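Local atomic coordinates of putative aminomethyltransferase (Leptospirillum rubarum, PDB entry 3TTG), a protein that probably acts as a folate-dependent aminomethyltransferase, related to the T-protein of the glycine cleavage system. Residues T24-T29 and Y221-T226; A101-A106 and S160-L165; S147-L152 and G169-H174. All blocks are in the same frame, centred on the assembly; numbering follows the deposited sequence.

Contact 1: residues T24-T29 and Y221-T226; sequences TEVSDT and YLAYLT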
loop_
_atom_site.group_PDB
_atom_site.type_symbol
_atom_site.label_atom_id
_atom_site.label_comp_id
_atom_site.label_asym_id
_atom_site.label_seq_id
_atom_site.Cartn_x
_atom_site.Cartn_y
_atom_site.Cartn_z
ATOM N N THR A 24 -4.498 6.233 -24.006
ATOM C CA THR A 24 -4.245 7.657 -23.755
ATOM C C THR A 24 -4.702 8.160 -22.406
ATOM O O THR A 24 -4.103 9.115 -21.921
ATOM C CB THR A 24 -4.890 8.522 -24.825
ATOM O OG1 THR A 24 -6.279 8.231 -24.860
ATOM C CG2 THR A 24 -4.275 8.311 -26.170
ATOM N N GLU A 25 -5.748 7.549 -21.789
ATOM C CA GLU A 25 -6.212 8.049 -20.480
ATOM C C GLU A 25 -5.170 7.909 -19.355
ATOM O O GLU A 25 -5.235 8.695 -18.424
ATOM C CB GLU A 25 -7.502 7.375 -20.052
ATOM C CG GLU A 25 -8.685 7.781 -20.925
ATOM C CD GLU A 25 -8.867 9.276 -21.152
ATOM O OE1 GLU A 25 -9.434 9.937 -20.252
ATOM O OE2 GLU A 25 -8.397 9.793 -22.197
ATOM N N VAL A 26 -4.168 7.016 -19.476
ATOM C CA VAL A 26 -3.109 6.859 -18.437
ATOM C C VAL A 26 -1.718 7.080 -18.992
ATOM O O VAL A 26 -0.735 6.696 -18.338
ATOM C CB VAL A 26 -3.212 5.466 -17.802
ATOM C CG1 VAL A 26 -4.517 5.351 -17.032
ATOM C CG2 VAL A 26 -3.092 4.358 -18.850
ATOM N N SER A 27 -1.609 7.708 -20.193
ATOM C CA SER A 27 -0.305 7.985 -20.799
ATOM C C SER A 27 0.602 8.861 -19.900
ATOM O O SER A 27 1.821 8.802 -20.030
ATOM C CB SER A 27 -0.472 8.669 -22.163
ATOM O OG SER A 27 -0.894 10.007 -21.985
ATOM N N ASP A 28 0.017 9.697 -19.045
ATOM C CA ASP A 28 0.818 10.576 -18.189
ATOM C C ASP A 28 1.477 9.830 -16.991
ATOM O O ASP A 28 2.266 10.464 -16.301
ATOM C CB ASP A 28 0.021 11.788 -17.692
ATOM C CG ASP A 28 -1.223 11.452 -16.917
ATOM O OD1 ASP A 28 -1.577 10.252 -16.866
ATOM O OD2 ASP A 28 -1.960 12.391 -16.560
ATOM N N THR A 29 1.278 8.489 -16.793
ATOM C CA THR A 29 2.084 7.814 -15.747
ATOM C C THR A 29 3.546 7.820 -16.184
ATOM O O THR A 29 4.449 7.852 -15.350
ATOM C CB THR A 29 1.606 6.413 -15.451
ATOM O OG1 THR A 29 1.903 5.547 -16.550
ATOM C CG2 THR A 29 0.135 6.367 -15.032
ATOM N N TYR A 221 -3.148 7.848 -11.070
ATOM C CA TYR A 221 -2.496 7.458 -9.806
ATOM C C TYR A 221 -2.609 5.904 -9.589
ATOM O O TYR A 221 -1.605 5.219 -9.371
ATOM C CB TYR A 221 -3.105 8.232 -8.644
ATOM C CG TYR A 221 -2.548 7.787 -7.292
ATOM C CD1 TYR A 221 -1.209 8.013 -6.954
ATOM C CD2 TYR A 221 -3.325 7.054 -6.407
ATOM C CE1 TYR A 221 -0.690 7.588 -5.732
ATOM C CE2 TYR A 221 -2.819 6.628 -5.184
ATOM C CZ TYR A 221 -1.504 6.900 -4.852
ATOM O OH TYR A 221 -1.070 6.519 -3.619
ATOM N N LEU A 222 -3.802 5.355 -9.732
ATOM C CA LEU A 222 -4.024 3.909 -9.616
ATOM C C LEU A 222 -3.270 3.107 -10.701
ATOM O O LEU A 222 -2.762 2.036 -10.379
ATOM C CB LEU A 222 -5.522 3.540 -9.636
ATOM C CG LEU A 222 -6.092 3.072 -8.336
ATOM C CD1 LEU A 222 -5.494 1.669 -7.950
ATOM C CD2 LEU A 222 -5.807 4.074 -7.175
ATOM N N ALA A 223 -3.227 3.594 -11.973
ATOM C CA ALA A 223 -2.466 2.957 -13.035
ATOM C C ALA A 223 -0.982 2.907 -12.643
ATOM O O ALA A 223 -0.336 1.849 -12.766
ATOM C CB ALA A 223 -2.673 3.705 -14.340
ATOM N N TYR A 224 -0.459 4.034 -12.113
ATOM C CA TYR A 224 0.918 4.110 -11.680
ATOM C C TYR A 224 1.194 3.029 -10.600
ATOM O O TYR A 224 2.168 2.261 -10.714
ATOM C CB TYR A 224 1.254 5.540 -11.152
ATOM C CG TYR A 224 2.658 5.612 -10.604
ATOM C CD1 TYR A 224 3.704 6.095 -11.376
ATOM C CD2 TYR A 224 2.937 5.217 -9.304
ATOM C CE1 TYR A 224 5.015 6.121 -10.884
ATOM C CE2 TYR A 224 4.239 5.235 -8.803
ATOM C CZ TYR A 224 5.281 5.671 -9.605
ATOM O OH TYR A 224 6.563 5.742 -9.100
ATOM N N LEU A 225 0.348 2.969 -9.563
ATOM C CA LEU A 225 0.542 1.960 -8.498
ATOM C C LEU A 225 0.440 0.534 -9.048
ATOM O O LEU A 225 1.198 -0.368 -8.630
ATOM C CB LEU A 225 -0.459 2.116 -7.345
ATOM C CG LEU A 225 -0.392 3.408 -6.540
ATOM C CD1 LEU A 225 -1.483 3.404 -5.493
ATOM C CD2 LEU A 225 0.982 3.654 -5.952
ATOM N N THR A 226 -0.484 0.316 -9.990
ATOM C CA THR A 226 -0.626 -1.059 -10.578
ATOM C C THR A 226 0.607 -1.393 -11.433
ATOM O O THR A 226 1.092 -2.540 -11.379
ATOM C CB THR A 226 -1.925 -1.191 -11.376
ATOM O OG1 THR A 226 -2.967 -0.681 -10.509
ATOM C CG2 THR A 226 -2.235 -2.675 -11.752
#

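Contact 2: residues A101-A106 and S160-L165; sequences ALFPPA and SSFRML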
loop_
_atom_site.group_PDB
_atom_site.type_symbol
_atom_site.label_atom_id
_atom_site.label_comp_id
_atom_site.label_asym_id
_atom_site.label_seq_id
_atom_site.Cartn_x
_atom_site.Cartn_y
_atom_site.Cartn_z
ATOM N N ALA A 101 2.271 7.124 15.922
ATOM C CA ALA A 101 1.346 7.578 14.855
ATOM C C ALA A 101 0.998 6.408 13.957
ATOM O O ALA A 101 1.894 5.710 13.544
ATOM C CB ALA A 101 1.995 8.683 14.038
ATOM N N LEU A 102 -0.276 6.171 13.690
ATOM C CA LEU A 102 -0.744 5.085 12.870
ATOM C C LEU A 102 -1.567 5.646 11.780
ATOM O O LEU A 102 -2.495 6.445 12.025
ATOM C CB LEU A 102 -1.596 4.044 13.685
ATOM C CG LEU A 102 -0.915 3.407 14.875
ATOM C CD1 LEU A 102 -1.918 2.629 15.735
ATOM C CD2 LEU A 102 0.233 2.504 14.432
ATOM N N PHE A 103 -1.303 5.167 10.578
ATOM C CA PHE A 103 -2.053 5.601 9.371
ATOM C C PHE A 103 -2.700 4.378 8.720
ATOM O O PHE A 103 -2.098 3.725 7.849
ATOM C CB PHE A 103 -1.167 6.347 8.406
ATOM C CG PHE A 103 -0.518 7.529 9.084
ATOM C CD1 PHE A 103 -1.040 8.801 8.941
ATOM C CD2 PHE A 103 0.672 7.382 9.783
ATOM C CE1 PHE A 103 -0.455 9.889 9.585
ATOM C CE2 PHE A 103 1.302 8.478 10.364
ATOM C CZ PHE A 103 0.693 9.719 10.325
ATOM N N PRO A 104 -3.926 4.034 9.166
ATOM C CA PRO A 104 -4.654 2.902 8.571
ATOM C C PRO A 104 -5.244 3.276 7.201
ATOM O O PRO A 104 -4.997 4.371 6.721
ATOM C CB PRO A 104 -5.722 2.630 9.608
ATOM C CG PRO A 104 -6.094 3.994 10.053
ATOM C CD PRO A 104 -4.766 4.691 10.190
ATOM N N PRO A 105 -5.913 2.355 6.513
ATOM C CA PRO A 105 -6.405 2.673 5.172
ATOM C C PRO A 105 -7.479 3.748 5.138
ATOM O O PRO A 105 -8.282 3.859 6.057
ATOM C CB PRO A 105 -7.013 1.332 4.693
ATOM C CG PRO A 105 -6.378 0.271 5.558
ATOM C CD PRO A 105 -6.171 0.922 6.863
ATOM N N ALA A 106 -7.571 4.459 4.013
ATOM C CA ALA A 106 -8.642 5.432 3.789
ATOM C C ALA A 106 -10.002 4.826 4.075
ATOM O O ALA A 106 -10.259 3.697 3.708
ATOM C CB ALA A 106 -8.584 5.944 2.315
ATOM N N SER A 160 11.861 4.876 4.101
ATOM C CA SER A 160 11.442 4.348 5.411
ATOM C C SER A 160 11.593 5.403 6.523
ATOM O O SER A 160 12.155 5.101 7.574
ATOM C CB SER A 160 12.253 3.099 5.785
ATOM O OG SER A 160 12.230 2.124 4.765
ATOM N N SER A 161 11.096 6.628 6.306
ATOM C CA SER A 161 11.248 7.662 7.325
ATOM C C SER A 161 9.948 8.294 7.658
ATOM O O SER A 161 9.006 8.314 6.851
ATOM C CB SER A 161 12.265 8.737 6.918
ATOM O OG SER A 161 11.829 9.463 5.787
ATOM N N PHE A 162 9.898 8.817 8.871
ATOM C CA PHE A 162 8.731 9.495 9.458
ATOM C C PHE A 162 9.223 10.759 10.090
ATOM O O PHE A 162 10.004 10.686 11.051
ATOM C CB PHE A 162 8.042 8.627 10.532
ATOM C CG PHE A 162 6.804 9.286 11.091
ATOM C CD1 PHE A 162 5.748 9.619 10.264
ATOM C CD2 PHE A 162 6.759 9.714 12.421
ATOM C CE1 PHE A 162 4.649 10.291 10.752
ATOM C CE2 PHE A 162 5.637 10.367 12.912
ATOM C CZ PHE A 162 4.582 10.628 12.080
ATOM N N ARG A 163 8.808 11.899 9.569
ATOM C CA ARG A 163 9.304 13.187 10.066
ATOM C C ARG A 163 8.167 14.126 10.421
ATOM O O ARG A 163 7.179 14.164 9.687
ATOM C CB ARG A 163 10.152 13.884 8.984
ATOM C CG ARG A 163 11.019 13.017 8.039
ATOM C CD ARG A 163 12.494 12.956 8.408
ATOM N NE ARG A 163 13.111 14.290 8.387
ATOM C CZ ARG A 163 14.370 14.562 8.727
ATOM N NH1 ARG A 163 14.818 15.812 8.687
ATOM N NH2 ARG A 163 15.196 13.587 9.101
HETATM N N MSE A 164 8.330 14.940 11.492
HETATM C CA MSE A 164 7.375 16.005 11.778
HETATM C C MSE A 164 7.923 17.251 11.112
HETATM O O MSE A 164 9.128 17.461 11.116
HETATM C CB MSE A 164 7.145 16.217 13.269
HETATM C CG MSE A 164 5.913 17.088 13.547
HETATM SE SE MSE A 164 5.545 17.287 15.431
HETATM C CE MSE A 164 4.081 18.540 15.253
ATOM N N LEU A 165 7.080 17.972 10.389
ATOM C CA LEU A 165 7.468 19.200 9.701
ATOM C C LEU A 165 7.524 20.343 10.766
ATOM O O LEU A 165 6.781 20.311 11.756
ATOM C CB LEU A 165 6.486 19.519 8.554
ATOM C CG LEU A 165 6.448 18.512 7.434
ATOM C CD1 LEU A 165 5.270 18.746 6.505
ATOM C CD2 LEU A 165 7.756 18.516 6.668
#

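Contact 3: residues S147-L152 and G169-H174; sequences SVLLSL and GYVLIH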
loop_
_atom_site.group_PDB
_atom_site.type_symbol
_atom_site.label_atom_id
_atom_site.label_comp_id
_atom_site.label_asym_id
_atom_site.label_seq_id
_atom_site.Cartn_x
_atom_site.Cartn_y
_atom_site.Cartn_z
ATOM N N SER A 147 13.645 15.442 -4.238
ATOM C CA SER A 147 13.966 16.811 -4.688
ATOM C C SER A 147 12.778 17.746 -4.480
ATOM O O SER A 147 12.973 18.904 -4.129
ATOM C CB SER A 147 14.409 16.840 -6.159
ATOM O OG SER A 147 13.327 16.912 -7.077
ATOM N N VAL A 148 11.552 17.239 -4.650
ATOM C CA VAL A 148 10.349 18.054 -4.445
ATOM C C VAL A 148 10.231 18.352 -2.953
ATOM O O VAL A 148 9.933 19.481 -2.592
ATOM C CB VAL A 148 9.066 17.356 -4.974
ATOM C CG1 VAL A 148 7.821 18.174 -4.647
ATOM C CG2 VAL A 148 9.154 17.057 -6.474
ATOM N N LEU A 149 10.499 17.348 -2.076
ATOM C CA LEU A 149 10.406 17.579 -0.619
ATOM C C LEU A 149 11.477 18.599 -0.169
ATOM O O LEU A 149 11.168 19.537 0.568
ATOM C CB LEU A 149 10.588 16.262 0.149
ATOM C CG LEU A 149 9.474 15.263 -0.074
ATOM C CD1 LEU A 149 9.844 13.955 0.492
ATOM C CD2 LEU A 149 8.163 15.789 0.442
ATOM N N LEU A 150 12.714 18.421 -0.655
ATOM C CA LEU A 150 13.833 19.328 -0.358
ATOM C C LEU A 150 13.556 20.751 -0.787
ATOM O O LEU A 150 14.131 21.655 -0.211
ATOM C CB LEU A 150 15.125 18.862 -1.017
ATOM C CG LEU A 150 15.740 17.614 -0.435
ATOM C CD1 LEU A 150 16.756 17.050 -1.363
ATOM C CD2 LEU A 150 16.364 17.887 0.937
ATOM N N SER A 151 12.714 20.958 -1.801
ATOM C CA SER A 151 12.336 22.283 -2.249
ATOM C C SER A 151 11.330 22.895 -1.291
ATOM O O SER A 151 11.508 24.040 -0.896
ATOM C CB SER A 151 11.759 22.232 -3.657
ATOM O OG SER A 151 11.559 23.541 -4.160
ATOM N N LEU A 152 10.282 22.158 -0.901
ATOM C CA LEU A 152 9.294 22.714 0.028
ATOM C C LEU A 152 9.823 22.874 1.461
ATOM O O LEU A 152 9.369 23.771 2.167
ATOM C CB LEU A 152 8.041 21.833 0.132
ATOM C CG LEU A 152 7.076 21.715 -1.036
ATOM C CD1 LEU A 152 6.060 20.591 -0.757
ATOM C CD2 LEU A 152 6.313 23.011 -1.274
ATOM N N GLY A 169 2.422 19.004 11.034
ATOM C CA GLY A 169 2.224 18.043 9.951
ATOM C C GLY A 169 3.373 17.060 9.842
ATOM O O GLY A 169 4.335 17.121 10.604
ATOM N N TYR A 170 3.250 16.112 8.942
ATOM C CA TYR A 170 4.181 14.982 8.907
ATOM C C TYR A 170 4.510 14.544 7.505
ATOM O O TYR A 170 3.689 14.680 6.595
ATOM C CB TYR A 170 3.560 13.746 9.648
ATOM C CG TYR A 170 3.139 13.998 11.073
ATOM C CD1 TYR A 170 4.039 13.834 12.123
ATOM C CD2 TYR A 170 1.887 14.522 11.370
ATOM C CE1 TYR A 170 3.684 14.131 13.435
ATOM C CE2 TYR A 170 1.529 14.844 12.682
ATOM C CZ TYR A 170 2.441 14.670 13.708
ATOM O OH TYR A 170 2.125 14.984 15.010
ATOM N N VAL A 171 5.652 13.892 7.348
ATOM C CA VAL A 171 5.984 13.291 6.064
ATOM C C VAL A 171 6.326 11.846 6.305
ATOM O O VAL A 171 7.170 11.537 7.148
ATOM C CB VAL A 171 7.119 13.995 5.284
ATOM C CG1 VAL A 171 7.281 13.373 3.894
ATOM C CG2 VAL A 171 6.837 15.469 5.146
ATOM N N LEU A 172 5.713 10.977 5.535
ATOM C CA LEU A 172 5.981 9.550 5.493
ATOM C C LEU A 172 6.712 9.265 4.192
ATOM O O LEU A 172 6.116 9.484 3.108
ATOM C CB LEU A 172 4.698 8.707 5.511
ATOM C CG LEU A 172 3.820 8.632 6.790
ATOM C CD1 LEU A 172 3.401 10.014 7.264
ATOM C CD2 LEU A 172 2.571 7.813 6.525
ATOM N N ILE A 173 7.919 8.703 4.259
ATOM C CA ILE A 173 8.598 8.236 3.052
ATOM C C ILE A 173 8.577 6.748 3.166
ATOM O O ILE A 173 9.174 6.201 4.090
ATOM C CB ILE A 173 10.002 8.765 2.791
ATOM C CG1 ILE A 173 10.130 10.278 2.948
ATOM C CG2 ILE A 173 10.480 8.307 1.413
ATOM C CD1 ILE A 173 9.334 11.056 2.132
ATOM N N HIS A 174 7.889 6.093 2.263
ATOM C CA HIS A 174 7.761 4.642 2.331
ATOM C C HIS A 174 9.114 3.950 2.146
ATOM O O HIS A 174 10.007 4.458 1.439
ATOM C CB HIS A 174 6.825 4.114 1.214
ATOM C CG HIS A 174 5.380 4.500 1.283
ATOM N ND1 HIS A 174 4.417 3.761 0.635
ATOM C CD2 HIS A 174 4.786 5.588 1.829
ATOM C CE1 HIS A 174 3.274 4.420 0.798
ATOM N NE2 HIS A 174 3.447 5.507 1.524
#

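Contact 1: residues T24-T29 and Y221-T226
V26 and T29 place their side chains against A223 and Y224, so that a type I beta turn running from V26 to T29, at the start of helix 29-34, packs on helix 218-227. The turn closes with a backbone bond from T29 N to V26 O of 3.1 Å.

The contact itself is apolar. V26 CG1 lies 3.7 Å from A223 CB, and T29 CG2 reaches the same methyl at 3.9 Å, so the one A223 CB is met by both V26 and T29. T29 is oriented by its first torsion: CG2 stands anti to the carbonyl carbon and OG1 between N and C (chi1 71°), which turns the methyl to the neighbouring helix, where it also comes 4.1 Å from Y224 CB.

Polar bonds to helix 218-227 flank the apolar contact: T29 OG1 is hydrogen-bonded to E227 and D28 OD1 to S220. V26 also touches S315 and T29 touches I318, which brings the C-terminal barrel region to the same junction.

The Y224 ring stacks with H33, while T29 O lies near the plane of that tyrosine ring at its edge, 4.4 Å from Y224 CD1.

Contact 2: residues A101-A106 and S160-L165
F162 reaches across from its strand to A101 and F103, and its side chain carries the whole of this contact on the 160-165 side. From CB, the torsion sets CG anti to the backbone N (chi1 -177°), which extends the ring away from its own strand toward strand 99-103. CD1 comes next, 3.8 Å from L172 CD1 on the adjacent strand. Further out, CE1 meets F103: it lies 3.8 Å from F103 CE2 and 4.0 Å from F103 CZ. The two phenylalanine side chains cross at about a right angle. At the far end, F162 CZ touches A101 CB at 3.8 Å, and F162 CE2 is a little farther from the same methyl, at 4.2 Å. The ring tip is thus shared between an alanine and a phenylalanine two residues apart on one strand.

These are two different sheets of the folate-binding domain, the antiparallel five-stranded one holding 99-103 and the mixed six-stranded one with 161-164 at its border, and the three residues fill part of the interface between them. All three are buried. F103 arrives with CG anti to its carbonyl carbon (chi1 -56°), and its ring also meets F191 of the mixed sheet. With an alanine here in place of F162, the ring would be gone and A101 CB and F103 CE2 and CZ would probably lose an apolar partner, opening a gap between the sheets.

The Y170 ring runs nearly parallel to that of F162, their planes about 5° apart, with F162 CZ 3.3 Å from Y170 CD1. Just before F162, S160 and S161 together lie opposite the single residue I173, a G1 beta bulge in which S160 adopts a positive phi.

Contact 3: residues S147-L152 and G169-H174
Two first torsions point the key groups at each other: L149 has CG anti to its carbonyl carbon (chi1 -66°), and I173 has CG1 in the corresponding position (chi1 -48°), so each side chain runs out from its backbone toward the other. They belong to an alpha/beta layer in which helix 145-152 packs on one side of the mixed sheet, over strand 170-173.

The side chains of L149 and I173 meet tip to tip. L149 CD1 and I173 CD1 are 3.4 Å apart, closer than a usual van der Waals contact of two methyls, so the packing at this point is tight. With chi2 of 170°, CD1 of L149 continues the side chain anti to CA and forms its leading end.

V171, two residues earlier on the strand and facing the same way, adds a looser contact. Its CG1 lies 4.3 Å from L149 CD1. V171 CG1 and I173 CD1, 3.6 Å apart, form one apolar patch facing L149 CD1. L190 of strand 187-193 and F157 also touch L149, and V148 and L152 pack against helix 197-211, beside the contact with the sheet.

All pairs within 4.5 Å across the segments are carbon to carbon, and V171 CG1 stands 4.3 Å from L149 CD2 as well as from CD1.

In the fold
Contacts 2 and 3 adjoin, with centres 12 Å apart, because their strands 161-164 and 170-173 are neighbours in the mixed sheet. R163 O to V171 N and S161 O to I173 N, both 2.8 Å, are probable hydrogen bonds joining them. Contact 2 covers one face of that sheet with the five-stranded sheet, and contact 3 covers the other with a helix. Contact 1 stands apart: its centre is 25 Å from that of contact 2 and 22 Å from that of contact 3, with nearest atoms about 9 and 7 Å away. In sequence it encloses both. All six segments lie in the folate-binding domain.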